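Local coordinates for protein glutamate--LysW ligase ArgX (Sulfolobus tokodaii, PDB 3VPB) that probably catalyses the ATP-dependent joining of glutamate to the C-terminal glutamate of the carrier protein LysW in arginine biosynthesis, at residues E168-I182 with E232-Y246. Numbering follows the deposited sequence.
Sequences EYIQYKGRDIRCIAI and EFVSIDILEHPNKGY. With MG (magnesium ion), chain N; ADP (adenosine-5'-diphosphate), chain L; GLU (glutamic acid), chain M; SO4 (sulfate ion), chain P.
Ile177 and Ile238 face each other across an antiparallel pair of ATP-grasp strands, 175-182 and 233-241, with Ile177 CB 4.2 Å from Ile238 CB. Their reciprocal N-H...O bonds, at 171° and 168°, identify a hydrogen-bonded pair. Cys179 and Ala181 continue this apolar face against Ile236 CD1, and Ile177 CD1 reaches Tyr246 CE1 at 3.7 Å.

The other face carries the active site. Arg178, bent at chi2 and chi3, turns its guanidinium side-on to Asp237, NE and NH2 both donating to OD1; Ser235 OG lies over one guanidinium face. Arg178 NH2 also binds sulfate O4 at 2.7 Å, while NH1 pairs with Glu56 of the LysW chain. Replacing Arg178 with a leucine would probably leave Asp237 OD1, the sulfate and that LysW carboxylate without their shared cationic partner. Asp237 OD2 binds the magnesium ion at 2.1 Å, alongside Glu250, two ADP phosphate oxygens, the sulfate and a water, and Asp176 OD1 accepts from ADP O3'.

Toward the loop end, Arg175 meets Glu240 nearly coplanar, the planes 9° apart: Arg175 NE donates to Glu240 OE1 at 2.8 Å and NH2 to OE2. Lys173 NZ comes to the same Glu240 OE2 from above the carboxylate plane, 2.9 Å away.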
# COMPACT_ATOMS: atom_id res chain seq x y z
N GLU B 168 -7.75 25.84 -9.15
CA GLU B 168 -7.70 26.47 -10.46
C GLU B 168 -6.35 26.18 -11.11
O GLU B 168 -5.33 26.09 -10.44
CB GLU B 168 -7.93 27.98 -10.36
CG GLU B 168 -6.93 28.69 -9.50
CD GLU B 168 -7.10 30.21 -9.53
OE1 GLU B 168 -7.41 30.76 -10.63
OE2 GLU B 168 -6.92 30.84 -8.47
N TYR B 169 -6.37 26.04 -12.43
CA TYR B 169 -5.16 25.83 -13.19
C TYR B 169 -4.59 27.19 -13.58
O TYR B 169 -5.28 27.98 -14.22
CB TYR B 169 -5.51 24.98 -14.42
CG TYR B 169 -4.33 24.71 -15.31
CD1 TYR B 169 -3.18 24.09 -14.81
CD2 TYR B 169 -4.36 25.06 -16.65
CE1 TYR B 169 -2.08 23.84 -15.64
CE2 TYR B 169 -3.28 24.80 -17.50
CZ TYR B 169 -2.16 24.19 -16.99
OH TYR B 169 -1.11 23.96 -17.83
N ILE B 170 -3.35 27.47 -13.16
CA ILE B 170 -2.76 28.78 -13.38
C ILE B 170 -1.48 28.58 -14.16
O ILE B 170 -0.45 28.14 -13.60
CB ILE B 170 -2.45 29.54 -12.03
CG1 ILE B 170 -3.67 29.52 -11.10
CG2 ILE B 170 -2.05 30.99 -12.31
CD1 ILE B 170 -3.41 30.14 -9.71
N GLN B 171 -1.53 28.87 -15.45
CA GLN B 171 -0.34 28.78 -16.27
C GLN B 171 -0.59 29.42 -17.62
O GLN B 171 -1.44 28.94 -18.41
CB GLN B 171 0.09 27.31 -16.49
CG GLN B 171 1.38 27.18 -17.31
CD GLN B 171 2.55 27.84 -16.66
OE1 GLN B 171 3.08 28.82 -17.17
NE2 GLN B 171 2.94 27.33 -15.50
N TYR B 172 0.17 30.46 -17.92
CA TYR B 172 0.09 31.06 -19.24
C TYR B 172 1.44 31.49 -19.76
O TYR B 172 1.54 32.08 -20.84
CB TYR B 172 -0.95 32.17 -19.28
CG TYR B 172 -0.50 33.48 -18.68
CD1 TYR B 172 -0.32 33.61 -17.31
CD2 TYR B 172 -0.28 34.59 -19.49
CE1 TYR B 172 0.07 34.82 -16.75
CE2 TYR B 172 0.12 35.83 -18.94
CZ TYR B 172 0.31 35.92 -17.58
OH TYR B 172 0.70 37.12 -17.01
N LYS B 173 2.49 31.21 -18.98
CA LYS B 173 3.85 31.62 -19.35
C LYS B 173 4.83 30.49 -19.68
O LYS B 173 5.90 30.75 -20.26
CB LYS B 173 4.45 32.53 -18.28
CG LYS B 173 3.74 33.87 -18.18
CD LYS B 173 4.42 34.70 -17.15
CE LYS B 173 3.91 36.11 -17.13
NZ LYS B 173 4.95 36.87 -16.40
N GLY B 174 4.45 29.26 -19.33
CA GLY B 174 5.27 28.10 -19.62
C GLY B 174 6.37 27.90 -18.60
O GLY B 174 7.42 27.37 -18.91
N ARG B 175 6.13 28.35 -17.37
CA ARG B 175 7.14 28.24 -16.31
C ARG B 175 6.47 28.44 -14.96
O ARG B 175 5.35 28.91 -14.89
CB ARG B 175 8.21 29.32 -16.47
CG ARG B 175 7.62 30.69 -16.09
CD ARG B 175 8.41 31.82 -16.60
NE ARG B 175 7.95 33.09 -16.01
CZ ARG B 175 8.59 34.24 -16.20
NH1 ARG B 175 9.69 34.23 -16.93
NH2 ARG B 175 8.15 35.38 -15.65
N ASP B 176 7.19 28.10 -13.90
CA ASP B 176 6.85 28.68 -12.61
C ASP B 176 8.09 29.34 -12.01
O ASP B 176 9.16 29.31 -12.62
CB ASP B 176 6.11 27.69 -11.70
CG ASP B 176 7.00 26.61 -11.12
OD1 ASP B 176 6.47 25.86 -10.27
OD2 ASP B 176 8.21 26.53 -11.48
N ILE B 177 7.93 29.99 -10.87
CA ILE B 177 9.04 30.67 -10.25
C ILE B 177 9.42 29.95 -8.97
O ILE B 177 8.56 29.58 -8.18
CB ILE B 177 8.68 32.13 -10.00
CG1 ILE B 177 8.41 32.84 -11.34
CG2 ILE B 177 9.80 32.85 -9.24
CD1 ILE B 177 7.73 34.24 -11.15
N ARG B 178 10.72 29.72 -8.80
CA ARG B 178 11.25 29.10 -7.60
C ARG B 178 12.17 30.13 -6.93
O ARG B 178 13.09 30.63 -7.57
CB ARG B 178 11.98 27.82 -8.00
CG ARG B 178 12.99 27.28 -6.98
CD ARG B 178 12.37 27.09 -5.61
NE ARG B 178 11.41 25.99 -5.52
CZ ARG B 178 11.75 24.71 -5.37
NH1 ARG B 178 13.02 24.34 -5.31
NH2 ARG B 178 10.80 23.78 -5.29
N CYS B 179 11.90 30.44 -5.67
CA CYS B 179 12.77 31.29 -4.84
C CYS B 179 13.28 30.50 -3.64
O CYS B 179 12.70 29.45 -3.27
CB CYS B 179 11.99 32.51 -4.36
SG CYS B 179 11.21 33.39 -5.75
N ILE B 180 14.35 31.01 -3.02
CA ILE B 180 14.91 30.43 -1.81
C ILE B 180 15.07 31.59 -0.83
O ILE B 180 15.45 32.70 -1.23
CB ILE B 180 16.27 29.77 -2.06
CG1 ILE B 180 16.07 28.48 -2.88
CG2 ILE B 180 16.97 29.42 -0.70
CD1 ILE B 180 17.32 27.63 -3.13
N ALA B 181 14.77 31.33 0.43
CA ALA B 181 14.95 32.30 1.50
C ALA B 181 15.78 31.65 2.61
O ALA B 181 15.61 30.45 2.92
CB ALA B 181 13.62 32.77 2.04
N ILE B 182 16.69 32.43 3.18
CA ILE B 182 17.49 32.00 4.32
C ILE B 182 17.30 33.05 5.39
O ILE B 182 17.47 34.25 5.12
CB ILE B 182 18.99 31.84 3.94
CG1 ILE B 182 19.19 30.68 2.96
CG2 ILE B 182 19.84 31.62 5.16
CD1 ILE B 182 20.64 30.54 2.50
N GLU B 232 13.56 28.82 8.24
CA GLU B 232 14.91 29.37 8.19
C GLU B 232 15.66 29.12 6.90
O GLU B 232 16.54 29.89 6.53
CB GLU B 232 15.76 28.85 9.36
CG GLU B 232 15.82 29.85 10.50
CD GLU B 232 16.80 29.44 11.57
OE1 GLU B 232 16.61 28.34 12.15
OE2 GLU B 232 17.73 30.22 11.84
N PHE B 233 15.35 28.00 6.22
CA PHE B 233 15.99 27.72 4.94
C PHE B 233 14.95 26.98 4.11
O PHE B 233 14.79 25.77 4.27
CB PHE B 233 17.28 26.90 5.11
CG PHE B 233 17.91 26.43 3.82
CD1 PHE B 233 18.00 27.26 2.70
CD2 PHE B 233 18.46 25.15 3.73
CE1 PHE B 233 18.61 26.82 1.54
CE2 PHE B 233 19.06 24.70 2.57
CZ PHE B 233 19.15 25.52 1.46
N VAL B 234 14.22 27.71 3.28
CA VAL B 234 13.08 27.09 2.58
C VAL B 234 13.02 27.54 1.12
O VAL B 234 13.54 28.61 0.76
CB VAL B 234 11.72 27.41 3.25
CG1 VAL B 234 11.57 26.73 4.64
CG2 VAL B 234 11.50 28.92 3.34
N SER B 235 12.38 26.73 0.29
CA SER B 235 12.08 27.18 -1.06
C SER B 235 10.60 27.51 -1.18
O SER B 235 9.76 27.08 -0.36
CB SER B 235 12.52 26.15 -2.12
OG SER B 235 11.78 24.97 -1.98
N ILE B 236 10.29 28.32 -2.18
CA ILE B 236 8.93 28.76 -2.42
C ILE B 236 8.66 28.63 -3.92
O ILE B 236 9.52 29.01 -4.75
CB ILE B 236 8.72 30.25 -2.02
CG1 ILE B 236 9.31 30.58 -0.65
CG2 ILE B 236 7.22 30.60 -2.01
CD1 ILE B 236 10.86 30.86 -0.59
N ASP B 237 7.49 28.08 -4.24
CA ASP B 237 7.03 27.96 -5.62
C ASP B 237 5.95 29.02 -5.84
O ASP B 237 4.98 29.11 -5.07
CB ASP B 237 6.38 26.58 -5.91
CG ASP B 237 7.35 25.41 -5.86
OD1 ASP B 237 8.43 25.49 -5.25
OD2 ASP B 237 7.01 24.34 -6.46
N ILE B 238 6.11 29.80 -6.91
CA ILE B 238 5.11 30.81 -7.27
C ILE B 238 4.62 30.64 -8.71
O ILE B 238 5.39 30.31 -9.62
CB ILE B 238 5.68 32.23 -7.01
CG1 ILE B 238 5.71 32.47 -5.50
CG2 ILE B 238 4.85 33.32 -7.75
CD1 ILE B 238 6.57 33.64 -5.07
N LEU B 239 3.31 30.81 -8.89
CA LEU B 239 2.66 30.76 -10.19
C LEU B 239 2.23 32.17 -10.58
O LEU B 239 1.97 33.02 -9.71
CB LEU B 239 1.43 29.85 -10.17
CG LEU B 239 1.72 28.38 -9.85
CD1 LEU B 239 0.44 27.68 -9.41
CD2 LEU B 239 2.35 27.75 -11.08
N GLU B 240 2.14 32.41 -11.88
CA GLU B 240 1.79 33.76 -12.38
C GLU B 240 0.43 33.70 -13.03
O GLU B 240 0.24 32.98 -14.04
CB GLU B 240 2.84 34.25 -13.38
CG GLU B 240 4.24 34.37 -12.75
CD GLU B 240 5.34 34.35 -13.79
OE1 GLU B 240 5.68 33.26 -14.31
OE2 GLU B 240 5.90 35.43 -14.07
N HIS B 241 -0.53 34.39 -12.41
CA HIS B 241 -1.92 34.40 -12.86
C HIS B 241 -2.13 35.60 -13.78
O HIS B 241 -1.71 36.71 -13.43
CB HIS B 241 -2.88 34.49 -11.66
CG HIS B 241 -4.31 34.21 -12.01
ND1 HIS B 241 -5.13 35.15 -12.60
CD2 HIS B 241 -5.06 33.10 -11.86
CE1 HIS B 241 -6.33 34.64 -12.78
NE2 HIS B 241 -6.31 33.38 -12.36
N PRO B 242 -2.77 35.39 -14.94
CA PRO B 242 -2.98 36.44 -15.94
C PRO B 242 -3.67 37.71 -15.40
O PRO B 242 -3.43 38.79 -15.93
CB PRO B 242 -3.93 35.79 -16.95
CG PRO B 242 -3.84 34.35 -16.77
CD PRO B 242 -3.30 34.08 -15.39
N ASN B 243 -4.53 37.57 -14.38
CA ASN B 243 -5.20 38.74 -13.78
C ASN B 243 -4.64 39.10 -12.41
O ASN B 243 -4.45 40.28 -12.09
CB ASN B 243 -6.73 38.53 -13.68
CG ASN B 243 -7.36 38.10 -14.99
OD1 ASN B 243 -8.12 37.12 -15.04
ND2 ASN B 243 -7.05 38.82 -16.07
N LYS B 244 -4.37 38.08 -11.60
CA LYS B 244 -4.04 38.26 -10.17
C LYS B 244 -2.55 38.45 -9.85
O LYS B 244 -2.20 38.84 -8.73
CB LYS B 244 -4.60 37.11 -9.33
CG LYS B 244 -6.11 36.96 -9.35
CD LYS B 244 -6.60 35.88 -8.38
CE LYS B 244 -6.52 34.46 -8.96
NZ LYS B 244 -6.99 33.45 -7.94
N GLY B 245 -1.68 38.15 -10.80
CA GLY B 245 -0.25 38.24 -10.61
C GLY B 245 0.30 37.06 -9.85
O GLY B 245 -0.03 35.91 -10.15
N TYR B 246 1.15 37.34 -8.86
CA TYR B 246 1.88 36.26 -8.19
C TYR B 246 0.99 35.54 -7.18
O TYR B 246 0.35 36.16 -6.33
CB TYR B 246 3.15 36.75 -7.50
CG TYR B 246 4.17 37.35 -8.44
CD1 TYR B 246 4.68 36.60 -9.50
CD2 TYR B 246 4.64 38.66 -8.26
CE1 TYR B 246 5.64 37.14 -10.38
CE2 TYR B 246 5.60 39.21 -9.14
CZ TYR B 246 6.09 38.43 -10.18
OH TYR B 246 7.03 38.94 -11.05
MG MG N . 6.70 22.30 -6.38
PB ADP L . 5.34 19.50 -5.84
O1B ADP L . 5.50 19.64 -4.37
O2B ADP L . 6.36 20.23 -6.70
O3B ADP L . 5.08 18.11 -6.34
PA ADP L . 3.59 21.58 -6.87
O1A ADP L . 2.23 21.99 -6.31
O2A ADP L . 4.79 22.49 -6.84
O3A ADP L . 3.91 20.19 -6.14
O5' ADP L . 3.31 21.15 -8.39
C5' ADP L . 4.33 20.73 -9.29
C4' ADP L . 4.18 21.47 -10.61
O4' ADP L . 2.84 21.30 -11.09
C3' ADP L . 4.36 22.97 -10.41
O3' ADP L . 5.73 23.35 -10.58
C2' ADP L . 3.49 23.56 -11.50
O2' ADP L . 4.19 23.55 -12.76
C1' ADP L . 2.38 22.55 -11.60
N9 ADP L . 1.22 22.98 -10.79
C8 ADP L . 0.87 22.56 -9.55
N7 ADP L . -0.28 23.15 -9.20
C5 ADP L . -0.67 23.94 -10.22
C6 ADP L . -1.78 24.86 -10.48
N6 ADP L . -2.75 25.02 -9.56
N1 ADP L . -1.84 25.47 -11.71
C2 ADP L . -0.90 25.31 -12.64
N3 ADP L . 0.17 24.49 -12.43
C4 ADP L . 0.31 23.82 -11.26
N GLU M . 12.76 19.98 -6.30
CA GLU M . 12.99 21.11 -7.23
C GLU M . 12.52 20.73 -8.62
O GLU M . 12.11 21.63 -9.37
CB GLU M . 14.48 21.49 -7.28
CG GLU M . 14.76 22.79 -8.02
CD GLU M . 16.24 23.16 -8.06
OE1 GLU M . 17.09 22.25 -8.20
OE2 GLU M . 16.53 24.38 -7.96
OXT GLU M . 12.56 19.54 -9.01
S SO4 P . 9.40 20.58 -5.47
O1 SO4 P . 8.55 19.88 -4.50
O2 SO4 P . 9.92 19.61 -6.41
O3 SO4 P . 8.72 21.69 -6.18
O4 SO4 P . 10.57 21.10 -4.75
O HOH W 1 1.80 31.50 -15.81
O HOH W 2 0.88 37.31 -14.33
O HOH W 3 4.11 31.09 -14.10
O HOH W 4 4.77 25.38 -8.34
O HOH W 5 7.26 22.49 -8.43